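Local coordinates for DNA replication and repair protein RecF (Caldanaerobacter subterraneus subsp. tengcongensis, PDB 5Z69) that binds ATP, probably binds single-stranded DNA, and acts as a recombination mediator of the RecFOR pathway in DNA repair, at residues S167-L172 and I188-L193; N233-K238 and E248-R253; N252-S257 and T267-H272. All coordinates share one frame; numbering follows the deposited sequence.

Interaction 1 (S167-L172 and I188-L193); sequences SNRNSL and IFDEKL
With CG anti to its backbone N (chi1 -172°) and the chain extended as far as NE, Arg169 reaches across to Asp190, whose CG lies beside its own backbone N (chi1 -80°). Arg169 NE donates to Asp190 OD2 at 2.9 Å, meeting the oxygen nearly along its C-O axis. The oxygen lies near the guanidinium plane, so the salt bridge is made at its edge; guanidinium and carboxylate are nearly coplanar, and Arg169 NH2 adds a weak second bond to the same OD2 at 3.3 Å. Both bonds thus fall on one carboxylate oxygen. The remaining terminal nitrogen, Arg169 NH1, is held by Asp261 and Thr267, so this buried guanidinium has polar partners at all three nitrogens.

The two segments belong to helices 153-177 and 186-222, which run antiparallel as a helical hairpin, their local axes 10.2 Å apart and 152° between directions. Between them, Leu193 CD1 packs against Arg169 CD at 3.5 Å, the two side chains crossing at about a right angle, which sets the apolar part of the arginine on leucine. Asn168 and Leu172 approach the Phe189 ring from the same side, at different parts of its rim: Phe189 CE1 is 3.7 Å from Asn168 CB, and Phe189 CD2 is 3.9 Å from Leu172 CD2. Beyond the ring, a water accepts from Lys192 NZ at 3.2 Å and, weakly, from Asn168 ND2.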
ATOM      1  N   SER A 167      14.065  -9.107  16.913  1.00 40.34           N
ATOM      2  CA  SER A 167      15.327  -8.571  17.422  1.00 35.64           C
ATOM      3  C   SER A 167      16.441  -9.606  17.311  1.00 42.98           C
ATOM      4  O   SER A 167      17.566  -9.278  16.910  1.00 40.58           O
ATOM      5  CB  SER A 167      15.188  -8.113  18.873  1.00 42.60           C
ATOM      6  OG  SER A 167      16.435  -7.635  19.356  1.00 45.36           O
ATOM      7  N   ASN A 168      16.126 -10.853  17.669  1.00 36.19           N
ATOM      8  CA  ASN A 168      17.080 -11.947  17.524  1.00 44.04           C
ATOM      9  C   ASN A 168      17.487 -12.142  16.066  1.00 50.59           C
ATOM     10  O   ASN A 168      18.660 -12.354  15.765  1.00 49.50           O
ATOM     11  CB  ASN A 168      16.507 -13.250  18.072  1.00 43.57           C
ATOM     12  CG  ASN A 168      16.358 -13.230  19.596  1.00 50.45           C
ATOM     13  OD1 ASN A 168      16.990 -12.423  20.281  1.00 46.28           O
ATOM     14  ND2 ASN A 168      15.518 -14.114  20.121  1.00 47.38           N
ATOM     15  N   ARG A 169      16.514 -12.084  15.165  1.00 45.35           N
ATOM     16  CA  ARG A 169      16.825 -12.281  13.765  1.00 48.04           C
ATOM     17  C   ARG A 169      17.758 -11.172  13.288  1.00 45.12           C
ATOM     18  O   ARG A 169      18.744 -11.433  12.602  1.00 43.17           O
ATOM     19  CB  ARG A 169      15.561 -12.321  12.902  1.00 48.67           C
ATOM     20  CG  ARG A 169      15.858 -12.724  11.442  1.00 42.09           C
ATOM     21  CD  ARG A 169      14.687 -12.473  10.529  1.00 52.25           C
ATOM     22  NE  ARG A 169      14.831 -13.095   9.212  1.00 58.64           N
ATOM     23  CZ  ARG A 169      15.218 -12.451   8.113  1.00 49.89           C
ATOM     24  NH1 ARG A 169      15.518 -11.155   8.155  1.00 44.22           N
ATOM     25  NH2 ARG A 169      15.306 -13.108   6.970  1.00 63.07           N
ATOM     26  N   ASN A 170      17.461  -9.934  13.667  1.00 41.29           N
ATOM     27  CA  ASN A 170      18.263  -8.809  13.203  1.00 39.78           C
ATOM     28  C   ASN A 170      19.709  -8.829  13.700  1.00 55.52           C
ATOM     29  O   ASN A 170      20.632  -8.451  12.981  1.00 57.03           O
ATOM     30  CB  ASN A 170      17.592  -7.504  13.601  1.00 37.86           C
ATOM     31  CG  ASN A 170      16.407  -7.196  12.721  1.00 45.42           C
ATOM     32  OD1 ASN A 170      16.320  -7.702  11.599  1.00 45.46           O
ATOM     33  ND2 ASN A 170      15.488  -6.377  13.214  1.00 36.99           N
ATOM     34  N   SER A 171      19.911  -9.278  14.928  1.00 49.79           N
ATOM     35  CA  SER A 171      21.268  -9.355  15.445  1.00 57.94           C
ATOM     36  C   SER A 171      21.970 -10.538  14.779  1.00 58.78           C
ATOM     37  O   SER A 171      23.170 -10.483  14.512  1.00 58.81           O
ATOM     38  CB  SER A 171      21.277  -9.466  16.974  1.00 56.98           C
ATOM     39  OG  SER A 171      20.697 -10.672  17.413  1.00 53.81           O
ATOM     40  N   LEU A 172      21.208 -11.589  14.478  1.00 53.33           N
ATOM     41  CA  LEU A 172      21.753 -12.715  13.730  1.00 57.29           C
ATOM     42  C   LEU A 172      22.243 -12.247  12.363  1.00 57.70           C
ATOM     43  O   LEU A 172      23.276 -12.707  11.883  1.00 55.77           O
ATOM     44  CB  LEU A 172      20.715 -13.829  13.558  1.00 57.33           C
ATOM     45  CG  LEU A 172      21.223 -15.083  12.837  1.00 62.02           C
ATOM     46  CD1 LEU A 172      22.374 -15.708  13.618  1.00 67.41           C
ATOM     47  CD2 LEU A 172      20.109 -16.099  12.623  1.00 56.12           C
ATOM     48  N   ILE A 188      15.034 -21.031  11.012  1.00 53.22           N
ATOM     49  CA  ILE A 188      14.241 -21.395  12.171  1.00 54.26           C
ATOM     50  C   ILE A 188      13.566 -20.141  12.729  1.00 45.78           C
ATOM     51  O   ILE A 188      12.393 -20.169  13.087  1.00 42.67           O
ATOM     52  CB  ILE A 188      15.094 -22.100  13.242  1.00 64.85           C
ATOM     53  CG1 ILE A 188      15.858 -23.296  12.634  1.00 79.61           C
ATOM     54  CG2 ILE A 188      14.198 -22.608  14.334  1.00 53.54           C
ATOM     55  CD1 ILE A 188      17.168 -22.979  11.836  1.00 64.15           C
ATOM     56  N   PHE A 189      14.297 -19.033  12.753  1.00 45.58           N
ATOM     57  CA  PHE A 189      13.716 -17.743  13.108  1.00 41.70           C
ATOM     58  C   PHE A 189      12.651 -17.304  12.127  1.00 46.78           C
ATOM     59  O   PHE A 189      11.642 -16.721  12.533  1.00 46.18           O
ATOM     60  CB  PHE A 189      14.812 -16.683  13.209  1.00 43.14           C
ATOM     61  CG  PHE A 189      15.688 -16.869  14.405  1.00 49.08           C
ATOM     62  CD1 PHE A 189      15.262 -16.455  15.665  1.00 51.36           C
ATOM     63  CD2 PHE A 189      16.905 -17.505  14.293  1.00 55.45           C
ATOM     64  CE1 PHE A 189      16.053 -16.644  16.780  1.00 47.49           C
ATOM     65  CE2 PHE A 189      17.700 -17.701  15.408  1.00 56.54           C
ATOM     66  CZ  PHE A 189      17.272 -17.268  16.650  1.00 55.05           C
ATOM     67  N   ASP A 190      12.873 -17.592  10.841  1.00 43.05           N
ATOM     68  CA  ASP A 190      11.927 -17.252   9.797  1.00 41.34           C
ATOM     69  C   ASP A 190      10.589 -17.922  10.050  1.00 41.62           C
ATOM     70  O   ASP A 190       9.527 -17.287   9.951  1.00 37.12           O
ATOM     71  CB  ASP A 190      12.459 -17.677   8.418  1.00 55.38           C
ATOM     72  CG  ASP A 190      13.472 -16.693   7.836  1.00 53.71           C
ATOM     73  OD1 ASP A 190      13.971 -16.963   6.724  1.00 64.26           O
ATOM     74  OD2 ASP A 190      13.765 -15.657   8.475  1.00 56.43           O
ATOM     75  N   GLU A 191      10.649 -19.217  10.356  1.00 41.58           N
ATOM     76  CA  GLU A 191       9.457 -20.006  10.624  1.00 43.22           C
ATOM     77  C   GLU A 191       8.674 -19.389  11.774  1.00 45.14           C
ATOM     78  O   GLU A 191       7.454 -19.264  11.709  1.00 40.48           O
ATOM     79  CB  GLU A 191       9.834 -21.453  10.954  1.00 49.53           C
ATOM     80  CG  GLU A 191      10.670 -22.135   9.870  1.00 68.65           C
ATOM     81  CD  GLU A 191      11.063 -23.566  10.220  1.00 82.69           C
ATOM     82  OE1 GLU A 191      10.836 -24.467   9.379  1.00 90.49           O
ATOM     83  OE2 GLU A 191      11.608 -23.791  11.323  1.00 82.39           O
ATOM     84  N   LYS A 192       9.397 -18.978  12.810  1.00 45.20           N
ATOM     85  CA  LYS A 192       8.767 -18.442  14.016  1.00 43.55           C
ATOM     86  C   LYS A 192       8.113 -17.095  13.719  1.00 41.44           C
ATOM     87  O   LYS A 192       6.979 -16.843  14.136  1.00 37.24           O
ATOM     88  CB  LYS A 192       9.788 -18.301  15.154  1.00 39.74           C
ATOM     89  CG  LYS A 192       9.125 -17.993  16.512  1.00 42.61           C
ATOM     90  CD  LYS A 192      10.115 -17.977  17.649  1.00 42.73           C
ATOM     91  CE  LYS A 192       9.420 -17.610  18.966  1.00 48.76           C
ATOM     92  NZ  LYS A 192      10.289 -17.879  20.129  1.00 50.19           N
ATOM     93  N   LEU A 193       8.819 -16.241  12.982  1.00 43.99           N
ATOM     94  CA  LEU A 193       8.280 -14.927  12.621  1.00 40.43           C
ATOM     95  C   LEU A 193       7.015 -15.037  11.789  1.00 38.22           C
ATOM     96  O   LEU A 193       6.135 -14.180  11.878  1.00 40.41           O
ATOM     97  CB  LEU A 193       9.314 -14.099  11.847  1.00 36.57           C
ATOM     98  CG  LEU A 193      10.461 -13.493  12.655  1.00 45.32           C
ATOM     99  CD1 LEU A 193      11.454 -12.816  11.718  1.00 48.95           C
ATOM    100  CD2 LEU A 193       9.962 -12.511  13.724  1.00 33.54           C
TER
HETATM  101  O   HOH W   1      13.057 -16.438  19.359  1.00 40.50           O

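Interaction 2 (N233-K238 and E248-R253); sequences NSAGVK and EKLKNR
Ala235 and Leu250, both buried, meet in the close-packed part of this contact, where the loop turns against helix 248-253. Leu250 CD2 lies 3.6 Å from Ser234 OG and 4.1 Å from Ala235 CB. The hydroxyl itself is hydrogen-bonded to Glu274, while Leu250 CD2 only packs beside it. The turn is braced from within: Asn233 OD1 accepts from Ala235 N in an Asx turn and also from Val237 N, while Asn233 ND2 donates to Val237 O at 2.7 Å, lying in the carbonyl plane on a lone pair. The side-chain amide of the first turn residue thus ties itself to Ala235 inside the type I turn from Asn233 to Gly236 and to Val237 just beyond it.

Two basic side chains grip the carbonyls of this turn. Lys249, bent at chi3 (97°) and chi4, brings NZ to Ala235 O at 2.7 Å, within the carbonyl plane. Arg253 lays its guanidinium under Ala235 O, which stands 3.3 Å above the plane over its centre, and NH1 makes a weak bond of 2.9 Å to Ser234 O. An alanine in place of Arg253 would probably leave Ser234 O without this donor and open a gap beneath the turn. Looser is the partly exposed edge formed by Gly236, Val237 and Lys249, where apolar contact comes down to Lys249 CD against Val237 CG2 at 3.6 Å.

The turn follows strand 227-232, and helix 243-256, which comes next in the chain, packs against it, with Leu250 continuing onto Ala194 and Ile201 of helix 186-222, and Arg253 packing on Leu232 of the second subunit.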
ATOM      1  N   ASN A 233      -1.343  -5.409   4.572  1.00 32.30           N
ATOM      2  CA  ASN A 233      -0.586  -6.384   5.352  1.00 39.56           C
ATOM      3  C   ASN A 233       0.615  -6.942   4.591  1.00 43.63           C
ATOM      4  O   ASN A 233       0.727  -6.806   3.356  1.00 42.66           O
ATOM      5  CB  ASN A 233      -1.491  -7.526   5.828  1.00 44.72           C
ATOM      6  CG  ASN A 233      -1.994  -8.388   4.699  1.00 44.15           C
ATOM      7  OD1 ASN A 233      -1.269  -9.240   4.179  1.00 47.76           O
ATOM      8  ND2 ASN A 233      -3.254  -8.197   4.329  1.00 36.82           N
ATOM      9  N   SER A 234       1.514  -7.572   5.337  1.00 32.30           N
ATOM     10  CA  SER A 234       2.821  -7.948   4.804  1.00 36.00           C
ATOM     11  C   SER A 234       2.776  -9.280   4.057  1.00 35.58           C
ATOM     12  O   SER A 234       3.776  -9.701   3.472  1.00 36.68           O
ATOM     13  CB  SER A 234       3.855  -8.020   5.928  1.00 34.30           C
ATOM     14  OG  SER A 234       3.320  -8.663   7.076  1.00 35.27           O
ATOM     15  N   ALA A 235       1.623  -9.937   4.105  1.00 33.43           N
ATOM     16  CA  ALA A 235       1.413 -11.206   3.426  1.00 37.73           C
ATOM     17  C   ALA A 235       0.902 -10.953   1.999  1.00 41.89           C
ATOM     18  O   ALA A 235       0.830 -11.885   1.211  1.00 41.57           O
ATOM     19  CB  ALA A 235       0.435 -12.071   4.184  1.00 34.49           C
ATOM     20  N   GLY A 236       0.541  -9.699   1.722  1.00 35.83           N
ATOM     21  CA  GLY A 236       0.095  -9.237   0.429  1.00 50.68           C
ATOM     22  C   GLY A 236      -1.303  -9.795   0.141  1.00 50.77           C
ATOM     23  O   GLY A 236      -1.753  -9.833  -0.990  1.00 53.08           O
ATOM     24  N   VAL A 237      -2.007 -10.194   1.200  1.00 49.33           N
ATOM     25  CA  VAL A 237      -3.296 -10.868   1.020  1.00 57.84           C
ATOM     26  C   VAL A 237      -4.439  -9.834   1.124  1.00 61.40           C
ATOM     27  O   VAL A 237      -4.569  -9.137   2.150  1.00 55.75           O
ATOM     28  CB  VAL A 237      -3.432 -11.986   2.078  1.00 50.65           C
ATOM     29  CG1 VAL A 237      -4.825 -12.624   2.096  1.00 46.45           C
ATOM     30  CG2 VAL A 237      -2.399 -13.048   1.845  1.00 52.25           C
ATOM     31  N   LYS A 238      -5.218  -9.689   0.058  1.00 64.25           N
ATOM     32  CA  LYS A 238      -6.230  -8.617  -0.020  1.00 66.07           C
ATOM     33  C   LYS A 238      -7.467  -8.926   0.829  1.00 60.43           C
ATOM     34  O   LYS A 238      -8.211  -8.014   1.192  1.00 62.08           O
ATOM     35  CB  LYS A 238      -6.641  -8.347  -1.476  1.00 70.76           C
ATOM     36  CG  LYS A 238      -6.739  -6.850  -1.828  1.00 73.96           C
ATOM     37  CD  LYS A 238      -7.820  -6.567  -2.862  1.00 79.69           C
ATOM     38  CE  LYS A 238      -7.692  -7.491  -4.061  1.00 86.54           C
ATOM     39  NZ  LYS A 238      -8.857  -7.374  -4.996  1.00 90.52           N
ATOM     40  N   GLU A 248       2.468 -19.252   5.159  1.00 45.88           N
ATOM     41  CA  GLU A 248       3.301 -19.683   4.039  1.00 47.59           C
ATOM     42  C   GLU A 248       3.808 -18.498   3.226  1.00 42.28           C
ATOM     43  O   GLU A 248       4.973 -18.459   2.847  1.00 41.17           O
ATOM     44  CB  GLU A 248       2.533 -20.650   3.136  1.00 58.89           C
ATOM     45  CG  GLU A 248       3.144 -22.043   3.073  1.00 70.05           C
ATOM     46  CD  GLU A 248       4.634 -22.022   2.780  1.00 72.84           C
ATOM     47  OE1 GLU A 248       5.433 -22.137   3.735  1.00 81.67           O
ATOM     48  OE2 GLU A 248       5.008 -21.895   1.596  1.00 70.65           O
ATOM     49  N   LYS A 249       2.936 -17.529   2.969  1.00 39.89           N
ATOM     50  CA  LYS A 249       3.344 -16.345   2.223  1.00 43.31           C
ATOM     51  C   LYS A 249       4.435 -15.560   2.956  1.00 48.06           C
ATOM     52  O   LYS A 249       5.433 -15.166   2.342  1.00 43.27           O
ATOM     53  CB  LYS A 249       2.130 -15.454   1.931  1.00 48.51           C
ATOM     54  CG  LYS A 249       1.120 -16.115   0.966  1.00 49.21           C
ATOM     55  CD  LYS A 249       0.095 -15.133   0.384  1.00 53.99           C
ATOM     56  CE  LYS A 249       0.505 -14.628  -1.008  1.00 53.99           C
ATOM     57  NZ  LYS A 249       0.312 -13.135  -1.165  1.00 43.96           N
ATOM     58  N   LEU A 250       4.261 -15.369   4.267  1.00 45.61           N
ATOM     59  CA  LEU A 250       5.228 -14.645   5.088  1.00 47.01           C
ATOM     60  C   LEU A 250       6.568 -15.348   5.078  1.00 41.22           C
ATOM     61  O   LEU A 250       7.609 -14.712   4.935  1.00 38.07           O
ATOM     62  CB  LEU A 250       4.730 -14.499   6.545  1.00 40.82           C
ATOM     63  CG  LEU A 250       3.555 -13.553   6.816  1.00 38.92           C
ATOM     64  CD1 LEU A 250       3.172 -13.555   8.313  1.00 34.37           C
ATOM     65  CD2 LEU A 250       3.868 -12.136   6.340  1.00 30.88           C
ATOM     66  N   LYS A 251       6.532 -16.666   5.250  1.00 37.25           N
ATOM     67  CA  LYS A 251       7.731 -17.484   5.205  1.00 39.07           C
ATOM     68  C   LYS A 251       8.413 -17.420   3.807  1.00 43.02           C
ATOM     69  O   LYS A 251       9.637 -17.328   3.705  1.00 41.29           O
ATOM     70  CB  LYS A 251       7.375 -18.923   5.580  1.00 45.06           C
ATOM     71  CG  LYS A 251       8.516 -19.922   5.478  1.00 53.01           C
ATOM     72  CD  LYS A 251       9.468 -19.806   6.647  1.00 60.69           C
ATOM     73  CE  LYS A 251      10.638 -20.775   6.509  1.00 69.61           C
ATOM     74  NZ  LYS A 251      11.641 -20.314   5.507  1.00 75.81           N
ATOM     75  N   ASN A 252       7.629 -17.457   2.734  1.00 40.74           N
ATOM     76  CA  ASN A 252       8.217 -17.354   1.388  1.00 42.52           C
ATOM     77  C   ASN A 252       8.895 -16.002   1.183  1.00 45.73           C
ATOM     78  O   ASN A 252       9.997 -15.901   0.639  1.00 43.98           O
ATOM     79  CB  ASN A 252       7.158 -17.552   0.301  1.00 48.52           C
ATOM     80  CG  ASN A 252       6.552 -18.945   0.317  1.00 61.94           C
ATOM     81  OD1 ASN A 252       5.452 -19.156  -0.195  1.00 56.78           O
ATOM     82  ND2 ASN A 252       7.259 -19.900   0.918  1.00 67.47           N
ATOM     83  N   ARG A 253       8.215 -14.957   1.631  1.00 40.58           N
ATOM     84  CA  ARG A 253       8.735 -13.616   1.520  1.00 40.32           C
ATOM     85  C   ARG A 253      10.008 -13.417   2.336  1.00 42.49           C
ATOM     86  O   ARG A 253      10.915 -12.749   1.865  1.00 36.80           O
ATOM     87  CB  ARG A 253       7.649 -12.621   1.919  1.00 35.35           C
ATOM     88  CG  ARG A 253       6.498 -12.658   0.951  1.00 40.95           C
ATOM     89  CD  ARG A 253       5.297 -11.851   1.384  1.00 40.82           C
ATOM     90  NE  ARG A 253       4.369 -11.747   0.265  1.00 44.66           N
ATOM     91  CZ  ARG A 253       3.750 -10.633  -0.100  1.00 51.71           C
ATOM     92  NH1 ARG A 253       3.933  -9.516   0.594  1.00 45.20           N
ATOM     93  NH2 ARG A 253       2.938 -10.644  -1.154  1.00 48.31           N
TER

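Interaction 3 (N252-S257 and T267-H272)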
ATOM      1  N   ASN A 252       7.629 -17.457   2.734  1.00 40.74           N
ATOM      2  CA  ASN A 252       8.217 -17.354   1.388  1.00 42.52           C
ATOM      3  C   ASN A 252       8.895 -16.002   1.183  1.00 45.73           C
ATOM      4  O   ASN A 252       9.997 -15.901   0.639  1.00 43.98           O
ATOM      5  CB  ASN A 252       7.158 -17.552   0.301  1.00 48.52           C
ATOM      6  CG  ASN A 252       6.552 -18.945   0.317  1.00 61.94           C
ATOM      7  OD1 ASN A 252       5.452 -19.156  -0.195  1.00 56.78           O
ATOM      8  ND2 ASN A 252       7.259 -19.900   0.918  1.00 67.47           N
ATOM      9  N   ARG A 253       8.215 -14.957   1.631  1.00 40.58           N
ATOM     10  CA  ARG A 253       8.735 -13.616   1.520  1.00 40.32           C
ATOM     11  C   ARG A 253      10.008 -13.417   2.336  1.00 42.49           C
ATOM     12  O   ARG A 253      10.915 -12.749   1.865  1.00 36.80           O
ATOM     13  CB  ARG A 253       7.649 -12.621   1.919  1.00 35.35           C
ATOM     14  CG  ARG A 253       6.498 -12.658   0.951  1.00 40.95           C
ATOM     15  CD  ARG A 253       5.297 -11.851   1.384  1.00 40.82           C
ATOM     16  NE  ARG A 253       4.369 -11.747   0.265  1.00 44.66           N
ATOM     17  CZ  ARG A 253       3.750 -10.633  -0.100  1.00 51.71           C
ATOM     18  NH1 ARG A 253       3.933  -9.516   0.594  1.00 45.20           N
ATOM     19  NH2 ARG A 253       2.938 -10.644  -1.154  1.00 48.31           N
ATOM     20  N   LEU A 254      10.083 -13.993   3.538  1.00 45.41           N
ATOM     21  CA  LEU A 254      11.289 -13.892   4.366  1.00 46.70           C
ATOM     22  C   LEU A 254      12.485 -14.496   3.637  1.00 42.59           C
ATOM     23  O   LEU A 254      13.586 -13.924   3.605  1.00 41.00           O
ATOM     24  CB  LEU A 254      11.103 -14.613   5.719  1.00 36.10           C
ATOM     25  CG  LEU A 254      10.075 -14.067   6.699  1.00 48.73           C
ATOM     26  CD1 LEU A 254       9.833 -15.006   7.865  1.00 44.70           C
ATOM     27  CD2 LEU A 254      10.603 -12.751   7.192  1.00 40.18           C
ATOM     28  N   THR A 255      12.259 -15.676   3.070  1.00 45.32           N
ATOM     29  CA  THR A 255      13.310 -16.398   2.361  1.00 55.24           C
ATOM     30  C   THR A 255      13.826 -15.593   1.168  1.00 45.68           C
ATOM     31  O   THR A 255      15.031 -15.488   0.960  1.00 45.53           O
ATOM     32  CB  THR A 255      12.817 -17.780   1.882  1.00 52.43           C
ATOM     33  OG1 THR A 255      12.304 -18.515   3.001  1.00 52.69           O
ATOM     34  CG2 THR A 255      13.964 -18.569   1.244  1.00 54.23           C
ATOM     35  N   LYS A 256      12.908 -15.009   0.404  1.00 48.42           N
ATOM     36  CA  LYS A 256      13.274 -14.201  -0.761  1.00 44.74           C
ATOM     37  C   LYS A 256      13.922 -12.873  -0.389  1.00 52.54           C
ATOM     38  O   LYS A 256      14.439 -12.163  -1.255  1.00 41.22           O
ATOM     39  CB  LYS A 256      12.039 -13.942  -1.625  1.00 54.51           C
ATOM     40  CG  LYS A 256      11.543 -15.174  -2.365  1.00 63.54           C
ATOM     41  CD  LYS A 256      10.050 -15.105  -2.658  1.00 70.30           C
ATOM     42  N   SER A 257      13.915 -12.542   0.902  1.00 42.60           N
ATOM     43  CA  SER A 257      14.356 -11.227   1.339  1.00 39.44           C
ATOM     44  C   SER A 257      15.802 -11.234   1.829  1.00 42.17           C
ATOM     45  O   SER A 257      16.357 -10.194   2.198  1.00 43.64           O
ATOM     46  CB  SER A 257      13.422 -10.716   2.451  1.00 39.58           C
ATOM     47  OG  SER A 257      13.648  -9.349   2.725  1.00 39.65           O
ATOM     48  N   THR A 267      14.874  -6.365   8.713  1.00 41.88           N
ATOM     49  CA  THR A 267      13.927  -7.332   8.173  1.00 39.98           C
ATOM     50  C   THR A 267      12.804  -6.580   7.496  1.00 42.70           C
ATOM     51  O   THR A 267      12.019  -5.937   8.188  1.00 34.78           O
ATOM     52  CB  THR A 267      13.342  -8.244   9.293  1.00 40.20           C
ATOM     53  OG1 THR A 267      14.402  -8.936   9.952  1.00 38.98           O
ATOM     54  CG2 THR A 267      12.366  -9.270   8.716  1.00 34.69           C
ATOM     55  N   GLN A 268      12.709  -6.626   6.160  1.00 33.67           N
ATOM     56  CA  GLN A 268      11.654  -5.837   5.505  1.00 35.33           C
ATOM     57  C   GLN A 268      10.295  -6.551   5.517  1.00 30.61           C
ATOM     58  O   GLN A 268       9.261  -5.930   5.246  1.00 32.48           O
ATOM     59  CB  GLN A 268      12.060  -5.449   4.056  1.00 42.74           C
ATOM     60  CG  GLN A 268      11.515  -6.321   2.980  1.00 40.18           C
ATOM     61  CD  GLN A 268      10.099  -5.991   2.500  1.00 36.58           C
ATOM     62  OE1 GLN A 268       9.437  -6.865   1.977  1.00 43.99           O
ATOM     63  NE2 GLN A 268       9.642  -4.759   2.675  1.00 36.51           N
ATOM     64  N   VAL A 269      10.277  -7.842   5.849  1.00 31.09           N
ATOM     65  CA  VAL A 269       9.029  -8.594   5.833  1.00 31.00           C
ATOM     66  C   VAL A 269       8.386  -8.749   7.222  1.00 34.43           C
ATOM     67  O   VAL A 269       8.983  -9.312   8.125  1.00 27.65           O
ATOM     68  CB  VAL A 269       9.225 -10.004   5.261  1.00 32.27           C
ATOM     69  CG1 VAL A 269       7.965 -10.819   5.445  1.00 32.12           C
ATOM     70  CG2 VAL A 269       9.601  -9.950   3.756  1.00 34.80           C
ATOM     71  N   GLY A 270       7.158  -8.286   7.382  1.00 35.22           N
ATOM     72  CA  GLY A 270       6.414  -8.611   8.591  1.00 29.65           C
ATOM     73  C   GLY A 270       5.495  -7.506   9.065  1.00 40.92           C
ATOM     74  O   GLY A 270       5.466  -6.418   8.464  1.00 32.38           O
ATOM     75  N   PRO A 271       4.737  -7.778  10.153  1.00 33.69           N
ATOM     76  CA  PRO A 271       3.820  -6.830  10.789  1.00 35.06           C
ATOM     77  C   PRO A 271       4.435  -5.468  11.083  1.00 30.74           C
ATOM     78  O   PRO A 271       3.708  -4.479  11.090  1.00 32.60           O
ATOM     79  CB  PRO A 271       3.440  -7.538  12.105  1.00 30.64           C
ATOM     80  CG  PRO A 271       3.539  -8.977  11.802  1.00 37.49           C
ATOM     81  CD  PRO A 271       4.553  -9.148  10.673  1.00 32.72           C
ATOM     82  N   HIS A 272       5.745  -5.414  11.305  1.00 26.57           N
ATOM     83  CA  HIS A 272       6.401  -4.162  11.689  1.00 32.51           C
ATOM     84  C   HIS A 272       6.638  -3.216  10.514  1.00 42.32           C
ATOM     85  O   HIS A 272       7.221  -2.138  10.697  1.00 40.01           O
ATOM     86  CB  HIS A 272       7.741  -4.449  12.378  1.00 29.75           C
ATOM     87  CG  HIS A 272       8.720  -5.157  11.494  1.00 39.84           C
ATOM     88  ND1 HIS A 272       8.582  -6.482  11.146  1.00 35.33           N
ATOM     89  CD2 HIS A 272       9.834  -4.715  10.862  1.00 29.79           C
ATOM     90  CE1 HIS A 272       9.579  -6.834  10.352  1.00 34.25           C
ATOM     91  NE2 HIS A 272      10.355  -5.781  10.170  1.00 28.36           N
TER
HETATM   92  O   HOH W   2      12.690  -9.674   5.445  1.00 39.26           O
HETATM   93  O   HOH W   3      11.764  -8.376   0.777  1.00 40.23           O
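Leu254 and Val269 form the apolar part of the contact, their side chains crossing at a slant. Leu254 CD2 comes to 3.6 Å from Val269 CB and also touches the CG1 methyl, while Thr267 CG2 borders the same leucine methyl at 4.2 Å. The other valine methyl, CG2, is placed beside the backbone N and anti to the carbonyl carbon; it packs on the helix backbone at Arg253 O, 3.6 Å away, and on Arg253 CB. Val269 is thereby wedged among Arg253, Leu254 and Ser257, whose CB is 4.1 Å from CG2.

The polar part is carried by water, with no direct hydrogen bond between the segments. Ser257 OG, anti to its backbone N (chi1 -169°), lies 2.9 Å from each of two waters. One accepts from Val269 N, and the other donates to Gln268 OE1 at 3.0 Å. That glutamine oxygen also bonds to Lys277 of the second subunit.

Within the loop, His272 NE2 donates to Thr267 O at 2.6 Å, with the acceptor near the ring plane, and so closes the loop on itself. His272 ND1 bonds to Tyr162 OH, linking the imidazole to helix 153-177.

The loop runs from helix 258-264 to strand 275-280, lying against the C-terminal end of helix 243-256, while Leu254 also touches Asp190 and Leu193 of helix 186-222.

Interactions 2 and 3 share Asn252 and Arg253 on helix 243-256, their centres about 8 Å apart: the polar end of Arg253 serves the 233-238 turn, while its CB meets Val269. Ser234 OG lies 3.2 Å from Gly270 C, so the two loops also touch directly. Interaction 1 joins interaction 3, about 10 Å away between centres, through Thr267 OG1, which is 2.8 Å from Asn170 OD1 in a probable hydrogen bond. Its link to interaction 2, about 16 Å away, is packing of Glu191 on Lys251. All three lie away from the nucleotide pocket, and interactions 2 and 3 also touch the second subunit.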